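Local coordinates for A rubisco-like protein (Burkholderia fungorum, PDB 3NWR), which is of unestablished function but belongs to the RuBisCO large-chain family and probably acts as a lyase or related enzyme at a TIM-barrel active site, at residues 150-155 and 313-318; 307-312 and 349-354; 272-275 and 280-283. All coordinates share one frame; numbering follows the deposited sequence.

Overall arrangement
All three contacts lie in the RuBisCO-type TIM barrel and gather round strand 315-319 and the residues leading into it. Contact 1 places helix 148-156 against the start of this strand. Contact 2 joins helix 301-309, just before the strand, to the run leading into the neighbouring strand 352-355. Contact 3 packs helix 267-276 on strand 280-284, the neighbour on the other side. The centres of contacts 1 and 2 are about 9 Å apart, those of 2 and 3 about 10 Å, and those of 1 and 3 about 11 Å. Met316 O and Ala354 N, 2.8 Å apart, link contacts 1 and 2. Lys195, carboxylated in this entry, probably marks the active site, as in RuBisCO.

Contact 1 of 3, residues 150-155 and 313-318; sequences AGTRAL and VDHMHV
Thr152 and His315 meet where helix 148-156 lies across the N-terminal end of the TIM barrel. In this fold the active site sits at the opposite, C-terminal end of the strands. The two side chains approach from opposite directions and bury their ends together, with only about 80 Å² of surface covered between the segments. Thr152 makes the approach with its whole short branch. Its CB points toward strand 315-319 and lies 3.7 Å from His315 NE2. OG1 comes next. It sits beside the backbone N of its own residue, anti to the carbonyl carbon (chi1 -52°), and this turn presents it to the imidazole. His315 NE2 donates a hydrogen bond of 2.9 Å to Thr152 OG1. OG1 also bonds Gly148 O, one turn back in the helix, so two polar groups hold the hydroxyl and limit its rotation. CG2 is the other branch. Thr152 CG2 lies 3.5 Å from His315 NE2 and 3.9 Å from His315 CE1. The hydroxyl meets NE2 in the ring plane, while the methyl stands off to one side of that plane, toward CE1. The far nitrogen of the ring, His315 ND1, hydrogen-bonds His282 ND1 on the neighbouring strand 280-284. The imidazole is therefore held at both nitrogens and ties the helix to two strands. Leu352, at the start of strand 352-355, touches both Thr152 and His315, and Met231 also packs on the threonine. The bond from NE2 leaves the ring edge-on, with Thr152 OG1 just 2° out of the plane of the His315 imidazole.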
loop_
_atom_site.group_PDB
_atom_site.type_symbol
_atom_site.label_atom_id
_atom_site.label_comp_id
_atom_site.label_asym_id
_atom_site.label_seq_id
_atom_site.Cartn_x
_atom_site.Cartn_y
_atom_site.Cartn_z
ATOM N N ALA A 150 9.862 -5.321 -25.663
ATOM C CA ALA A 150 10.879 -5.871 -26.554
ATOM C C ALA A 150 11.748 -6.915 -25.867
ATOM O O ALA A 150 12.040 -7.964 -26.442
ATOM C CB ALA A 150 11.747 -4.752 -27.138
ATOM N N GLY A 151 12.170 -6.627 -24.639
ATOM C CA GLY A 151 12.988 -7.569 -23.896
ATOM C C GLY A 151 12.277 -8.865 -23.553
ATOM O O GLY A 151 12.862 -9.946 -23.582
ATOM N N THR A 152 11.000 -8.760 -23.202
ATOM C CA THR A 152 10.219 -9.947 -22.925
ATOM C C THR A 152 10.035 -10.790 -24.189
ATOM O O THR A 152 10.114 -12.021 -24.139
ATOM C CB THR A 152 8.854 -9.572 -22.315
ATOM O OG1 THR A 152 9.063 -8.703 -21.193
ATOM C CG2 THR A 152 8.105 -10.815 -21.855
ATOM N N ARG A 153 9.799 -10.130 -25.324
ATOM C CA ARG A 153 9.730 -10.847 -26.596
ATOM C C ARG A 153 11.048 -11.545 -26.910
ATOM O O ARG A 153 11.061 -12.700 -27.334
ATOM C CB ARG A 153 9.351 -9.906 -27.736
ATOM C CG ARG A 153 7.896 -9.444 -27.695
ATOM C CD ARG A 153 7.525 -8.811 -29.039
ATOM N NE ARG A 153 6.100 -8.505 -29.153
ATOM C CZ ARG A 153 5.152 -9.421 -29.342
ATOM N NH1 ARG A 153 5.460 -10.713 -29.417
ATOM N NH2 ARG A 153 3.886 -9.035 -29.448
ATOM N N ALA A 154 12.156 -10.850 -26.683
ATOM C CA ALA A 154 13.466 -11.438 -26.936
ATOM C C ALA A 154 13.697 -12.673 -26.066
ATOM O O ALA A 154 14.187 -13.701 -26.546
ATOM C CB ALA A 154 14.555 -10.411 -26.721
ATOM N N LEU A 155 13.330 -12.576 -24.786
ATOM C CA LEU A 155 13.553 -13.667 -23.851
ATOM C C LEU A 155 12.620 -14.857 -24.049
ATOM O O LEU A 155 12.970 -15.973 -23.688
ATOM C CB LEU A 155 13.465 -13.156 -22.401
ATOM C CG LEU A 155 14.682 -12.331 -21.972
ATOM C CD1 LEU A 155 14.390 -11.471 -20.739
ATOM C CD2 LEU A 155 15.876 -13.254 -21.712
ATOM N N VAL A 313 9.447 -1.447 -13.186
ATOM C CA VAL A 313 8.816 -2.728 -13.509
ATOM C C VAL A 313 8.616 -2.899 -15.024
ATOM O O VAL A 313 8.474 -1.918 -15.756
ATOM C CB VAL A 313 7.476 -2.914 -12.780
ATOM C CG1 VAL A 313 7.698 -2.894 -11.268
ATOM C CG2 VAL A 313 6.477 -1.835 -13.196
ATOM N N ASP A 314 8.585 -4.150 -15.479
ATOM C CA ASP A 314 8.513 -4.448 -16.906
ATOM C C ASP A 314 7.119 -4.855 -17.365
ATOM O O ASP A 314 6.766 -4.641 -18.524
ATOM C CB ASP A 314 9.486 -5.581 -17.232
ATOM C CG ASP A 314 10.921 -5.154 -17.111
ATOM O OD1 ASP A 314 11.309 -4.224 -17.845
ATOM O OD2 ASP A 314 11.660 -5.741 -16.286
ATOM N N HIS A 315 6.362 -5.482 -16.467
ATOM C CA HIS A 315 5.001 -5.932 -16.741
ATOM C C HIS A 315 4.065 -5.390 -15.676
ATOM O O HIS A 315 4.442 -5.291 -14.507
ATOM C CB HIS A 315 4.878 -7.448 -16.642
ATOM C CG HIS A 315 5.821 -8.226 -17.506
ATOM N ND1 HIS A 315 5.969 -9.589 -17.371
ATOM C CD2 HIS A 315 6.643 -7.854 -18.517
ATOM C CE1 HIS A 315 6.846 -10.024 -18.264
ATOM N NE2 HIS A 315 7.266 -8.990 -18.974
ATOM N N MET A 316 2.826 -5.087 -16.066
ATOM C CA MET A 316 1.778 -4.747 -15.107
ATOM C C MET A 316 0.505 -5.523 -15.406
ATOM O O MET A 316 0.152 -5.716 -16.573
ATOM C CB MET A 316 1.451 -3.247 -15.144
ATOM C CG MET A 316 2.512 -2.346 -14.504
ATOM S SD MET A 316 2.570 -2.411 -12.686
ATOM C CE MET A 316 1.121 -1.442 -12.228
ATOM N N HIS A 317 -0.189 -5.944 -14.353
ATOM C CA HIS A 317 -1.455 -6.650 -14.489
ATOM C C HIS A 317 -2.628 -5.703 -14.671
ATOM O O HIS A 317 -2.713 -4.661 -13.993
ATOM C CB HIS A 317 -1.696 -7.522 -13.265
ATOM C CG HIS A 317 -0.997 -8.833 -13.333
ATOM N ND1 HIS A 317 -1.656 -10.003 -13.634
ATOM C CD2 HIS A 317 0.308 -9.161 -13.173
ATOM C CE1 HIS A 317 -0.787 -11.001 -13.649
ATOM N NE2 HIS A 317 0.411 -10.515 -13.373
ATOM N N VAL A 318 -3.545 -6.095 -15.554
ATOM C CA VAL A 318 -4.736 -5.303 -15.847
ATOM C C VAL A 318 -6.037 -6.079 -15.650
ATOM O O VAL A 318 -7.119 -5.562 -15.939
ATOM C CB VAL A 318 -4.701 -4.740 -17.284
ATOM C CG1 VAL A 318 -3.474 -3.864 -17.475
ATOM C CG2 VAL A 318 -4.728 -5.857 -18.328
#

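Contact 2 of 3, residues 307-312 and 349-354; sequences LWRLSG and DAVLPA
The backbones of Arg309 and Val351 come closest here, CA to CA 7.8 Å, where a type I turn runs from Arg309 to Gly312 and 349-351 leads into strand 352-355 of the barrel. Arg309 bridges the gap. Its CG packs on Val351 CG1 at 3.8 Å, and the chain then bends at chi3 (66°) to bring the guanidinium over the backbone of Ala350 and Val351. Arg309 NH1 forms a salt bridge with Asp349 OD1 at 3.0 Å. The guanidinium and carboxylate planes are 73° apart, and the hydrogen bond within this bridge is weak. A second weak bond runs from NH1 to Asp349 O. A water in the guanidinium plane accepts from Arg309 NE at 3.0 Å and donates to Asp349 O at 2.6 Å. Gln305 holds NH2, and Thr341 O accepts from NH1. Asp349 OD2 pairs with Arg139. The carboxylate thus lies between two arginines, which would probably stabilise its negative charge. The buried guanidinium spends its N-H groups on several partners, so helix 301-309 is joined to the loop before strand 352-355 by a polar network together with the packing on Val351.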
loop_
_atom_site.group_PDB
_atom_site.type_symbol
_atom_site.label_atom_id
_atom_site.label_comp_id
_atom_site.label_asym_id
_atom_site.label_seq_id
_atom_site.Cartn_x
_atom_site.Cartn_y
_atom_site.Cartn_z
ATOM N N LEU A 307 3.042 5.713 -10.917
ATOM C CA LEU A 307 3.954 5.576 -9.787
ATOM C C LEU A 307 4.747 4.282 -9.877
ATOM O O LEU A 307 5.968 4.285 -9.716
ATOM C CB LEU A 307 3.181 5.626 -8.477
ATOM C CG LEU A 307 2.468 6.943 -8.199
ATOM C CD1 LEU A 307 1.575 6.757 -6.987
ATOM C CD2 LEU A 307 3.486 8.050 -7.963
ATOM N N TRP A 308 4.067 3.172 -10.146
ATOM C CA TRP A 308 4.781 1.897 -10.236
ATOM C C TRP A 308 5.784 1.825 -11.384
ATOM O O TRP A 308 6.848 1.241 -11.247
ATOM C CB TRP A 308 3.811 0.698 -10.182
ATOM C CG TRP A 308 3.494 0.442 -8.761
ATOM C CD1 TRP A 308 2.327 0.724 -8.087
ATOM C CD2 TRP A 308 4.412 -0.040 -7.792
ATOM N NE1 TRP A 308 2.472 0.403 -6.750
ATOM C CE2 TRP A 308 3.745 -0.071 -6.553
ATOM C CE3 TRP A 308 5.741 -0.476 -7.860
ATOM C CZ2 TRP A 308 4.369 -0.518 -5.384
ATOM C CZ3 TRP A 308 6.353 -0.908 -6.709
ATOM C CH2 TRP A 308 5.670 -0.925 -5.484
ATOM N N ARG A 309 5.462 2.448 -12.513
ATOM C CA ARG A 309 6.398 2.423 -13.626
ATOM C C ARG A 309 7.689 3.185 -13.306
ATOM O O ARG A 309 8.749 2.871 -13.851
ATOM C CB ARG A 309 5.715 2.926 -14.893
ATOM C CG ARG A 309 4.864 1.835 -15.527
ATOM C CD ARG A 309 3.915 2.362 -16.589
ATOM N NE ARG A 309 4.616 2.899 -17.750
ATOM C CZ ARG A 309 3.988 3.356 -18.827
ATOM N NH1 ARG A 309 4.685 3.834 -19.854
ATOM N NH2 ARG A 309 2.654 3.331 -18.874
ATOM N N LEU A 310 7.615 4.154 -12.399
ATOM C CA LEU A 310 8.824 4.864 -11.967
ATOM C C LEU A 310 9.810 3.958 -11.227
ATOM O O LEU A 310 10.990 4.303 -11.093
ATOM C CB LEU A 310 8.486 6.093 -11.112
ATOM C CG LEU A 310 7.614 7.148 -11.804
ATOM C CD1 LEU A 310 7.227 8.265 -10.831
ATOM C CD2 LEU A 310 8.320 7.731 -13.029
ATOM N N SER A 311 9.345 2.810 -10.737
ATOM C CA SER A 311 10.254 1.861 -10.082
ATOM C C SER A 311 10.948 0.939 -11.075
ATOM O O SER A 311 11.847 0.179 -10.707
ATOM C CB SER A 311 9.525 1.015 -9.038
ATOM O OG SER A 311 8.682 0.064 -9.664
ATOM N N GLY A 312 10.521 0.978 -12.333
ATOM C CA GLY A 312 11.205 0.229 -13.371
ATOM C C GLY A 312 10.650 -1.151 -13.678
ATOM O O GLY A 312 11.301 -1.948 -14.368
ATOM N N ASP A 349 8.830 4.174 -22.786
ATOM C CA ASP A 349 8.924 3.393 -21.565
ATOM C C ASP A 349 7.669 2.545 -21.305
ATOM O O ASP A 349 7.308 2.281 -20.154
ATOM C CB ASP A 349 9.160 4.343 -20.389
ATOM C CG ASP A 349 8.039 5.361 -20.228
ATOM O OD1 ASP A 349 7.067 5.319 -21.002
ATOM O OD2 ASP A 349 8.126 6.211 -19.320
ATOM N N ALA A 350 6.995 2.119 -22.365
ATOM C CA ALA A 350 5.803 1.293 -22.200
ATOM C C ALA A 350 6.124 -0.001 -21.462
ATOM O O ALA A 350 7.259 -0.491 -21.500
ATOM C CB ALA A 350 5.154 0.994 -23.565
ATOM N N VAL A 351 5.125 -0.540 -20.774
ATOM C CA VAL A 351 5.268 -1.830 -20.112
ATOM C C VAL A 351 4.290 -2.820 -20.728
ATOM O O VAL A 351 3.330 -2.435 -21.405
ATOM C CB VAL A 351 5.061 -1.734 -18.581
ATOM C CG1 VAL A 351 6.135 -0.839 -17.958
ATOM C CG2 VAL A 351 3.652 -1.236 -18.245
ATOM N N LEU A 352 4.539 -4.097 -20.484
ATOM C CA LEU A 352 3.728 -5.160 -21.057
ATOM C C LEU A 352 2.505 -5.411 -20.187
ATOM O O LEU A 352 2.647 -5.742 -19.009
ATOM C CB LEU A 352 4.559 -6.437 -21.149
ATOM C CG LEU A 352 3.935 -7.629 -21.876
ATOM C CD1 LEU A 352 3.820 -7.377 -23.379
ATOM C CD2 LEU A 352 4.765 -8.880 -21.604
ATOM N N PRO A 353 1.291 -5.256 -20.745
ATOM C CA PRO A 353 0.101 -5.559 -19.951
ATOM C C PRO A 353 -0.135 -7.060 -19.873
ATOM O O PRO A 353 0.035 -7.779 -20.873
ATOM C CB PRO A 353 -1.030 -4.866 -20.729
ATOM C CG PRO A 353 -0.566 -4.925 -22.164
ATOM C CD PRO A 353 0.954 -4.743 -22.087
ATOM N N ALA A 354 -0.477 -7.529 -18.679
ATOM C CA ALA A 354 -0.816 -8.921 -18.450
ATOM C C ALA A 354 -2.306 -9.058 -18.170
ATOM O O ALA A 354 -2.824 -8.539 -17.178
ATOM C CB ALA A 354 0.017 -9.504 -17.301
HETATM O O HOH W 1 7.623 2.915 -17.605
#

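Contact 3 of 3, residues 272-275 and 280-283; sequences SLRR and VLHA
Arg274 NH1 and Leu281 N both grip Asp314 OD2, one from the helix and one from the strand of this contact, and the arginine bond is a salt bridge. Arg274 NH1 also reaches Gly312 O, while NH2 of the same guanidinium bonds Leu279 O and Thr277 O, in the turn between helix and strand. This ring of acceptors fixes the flat group over Leu281. The charge of Asp314 would probably help to balance that of the buried arginine. No hydrogen bond joins the two segments; their contact is packing. Arg274 leaves the helix with CG anti to the backbone N (chi1 164°), then bends at chi2 and chi3, so that its tip folds back to the strand. Leu281 slides past it in the opposite direction. Its CD1 lies 4.0 Å above one face of the Arg274 guanidinium, offset toward the rim. Nearer the strand backbone, Leu281 CB is 3.9 Å from Arg274 NH1. Leu281 also meets Leu273, CD2 to CD2 at 4.3 Å. The leucine thus packs against both Leu273 and the guanidinium of Arg274. The far side of the helix faces the second subunit, where Arg275 forms salt bridges with Asp239 and Asp241 of that subunit. Helix 267-276 is part of the connection from strand 257-261 to its parallel neighbour 280-284, a beta-alpha-beta crossover of the barrel, and strand 315-319 flanks 280-284 on the side away from 257-261.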
loop_
_atom_site.group_PDB
_atom_site.type_symbol
_atom_site.label_atom_id
_atom_site.label_comp_id
_atom_site.label_asym_id
_atom_site.label_seq_id
_atom_site.Cartn_x
_atom_site.Cartn_y
_atom_site.Cartn_z
ATOM N N SER A 272 15.014 -0.295 -5.484
ATOM C CA SER A 272 16.342 -0.807 -5.165
ATOM C C SER A 272 16.602 -2.151 -5.854
ATOM O O SER A 272 17.675 -2.365 -6.412
ATOM C CB SER A 272 16.535 -0.921 -3.653
ATOM O OG SER A 272 16.668 0.372 -3.085
ATOM N N LEU A 273 15.614 -3.041 -5.833
ATOM C CA LEU A 273 15.743 -4.342 -6.485
ATOM C C LEU A 273 15.990 -4.153 -7.972
ATOM O O LEU A 273 16.800 -4.855 -8.566
ATOM C CB LEU A 273 14.480 -5.171 -6.280
ATOM C CG LEU A 273 14.392 -6.493 -7.044
ATOM C CD1 LEU A 273 15.494 -7.459 -6.575
ATOM C CD2 LEU A 273 13.014 -7.094 -6.839
ATOM N N ARG A 274 15.276 -3.206 -8.573
ATOM C CA ARG A 274 15.407 -2.933 -10.006
ATOM C C ARG A 274 16.840 -2.620 -10.397
ATOM O O ARG A 274 17.295 -3.018 -11.481
ATOM C CB ARG A 274 14.512 -1.757 -10.398
ATOM C CG ARG A 274 14.826 -1.131 -11.765
ATOM C CD ARG A 274 14.208 -1.930 -12.928
ATOM N NE ARG A 274 14.864 -3.219 -13.139
ATOM C CZ ARG A 274 14.462 -4.157 -13.998
ATOM N NH1 ARG A 274 13.377 -3.991 -14.772
ATOM N NH2 ARG A 274 15.176 -5.269 -14.087
ATOM N N ARG A 275 17.549 -1.897 -9.535
ATOM C CA ARG A 275 18.912 -1.493 -9.855
ATOM C C ARG A 275 19.911 -2.646 -9.807
ATOM O O ARG A 275 20.969 -2.576 -10.429
ATOM C CB ARG A 275 19.377 -0.370 -8.930
ATOM C CG ARG A 275 18.775 0.985 -9.241
ATOM C CD ARG A 275 19.609 2.089 -8.593
ATOM N NE ARG A 275 19.775 1.828 -7.170
ATOM C CZ ARG A 275 18.876 2.159 -6.252
ATOM N NH1 ARG A 275 17.758 2.779 -6.614
ATOM N NH2 ARG A 275 19.096 1.870 -4.978
ATOM N N VAL A 280 13.759 -9.665 -15.984
ATOM C CA VAL A 280 12.439 -9.058 -16.166
ATOM C C VAL A 280 11.746 -8.973 -14.810
ATOM O O VAL A 280 11.739 -9.936 -14.052
ATOM C CB VAL A 280 11.594 -9.911 -17.121
ATOM C CG1 VAL A 280 10.172 -9.349 -17.239
ATOM C CG2 VAL A 280 12.254 -9.975 -18.491
ATOM N N LEU A 281 11.157 -7.816 -14.528
ATOM C CA LEU A 281 10.462 -7.573 -13.270
ATOM C C LEU A 281 8.959 -7.628 -13.531
ATOM O O LEU A 281 8.379 -6.695 -14.105
ATOM C CB LEU A 281 10.856 -6.204 -12.721
ATOM C CG LEU A 281 11.443 -6.127 -11.320
ATOM C CD1 LEU A 281 11.588 -4.666 -10.917
ATOM C CD2 LEU A 281 10.579 -6.891 -10.331
ATOM N N HIS A 282 8.346 -8.739 -13.142
ATOM C CA HIS A 282 6.911 -8.965 -13.346
ATOM C C HIS A 282 6.176 -8.501 -12.086
ATOM O O HIS A 282 6.256 -9.143 -11.037
ATOM C CB HIS A 282 6.651 -10.460 -13.616
ATOM C CG HIS A 282 5.211 -10.804 -13.857
ATOM N ND1 HIS A 282 4.623 -10.724 -15.102
ATOM C CD2 HIS A 282 4.251 -11.253 -13.014
ATOM C CE1 HIS A 282 3.357 -11.097 -15.014
ATOM N NE2 HIS A 282 3.103 -11.413 -13.756
ATOM N N ALA A 283 5.456 -7.388 -12.192
ATOM C CA ALA A 283 4.779 -6.805 -11.037
ATOM C C ALA A 283 3.399 -7.412 -10.813
ATOM O O ALA A 283 2.541 -7.331 -11.695
ATOM C CB ALA A 283 4.660 -5.284 -11.220
#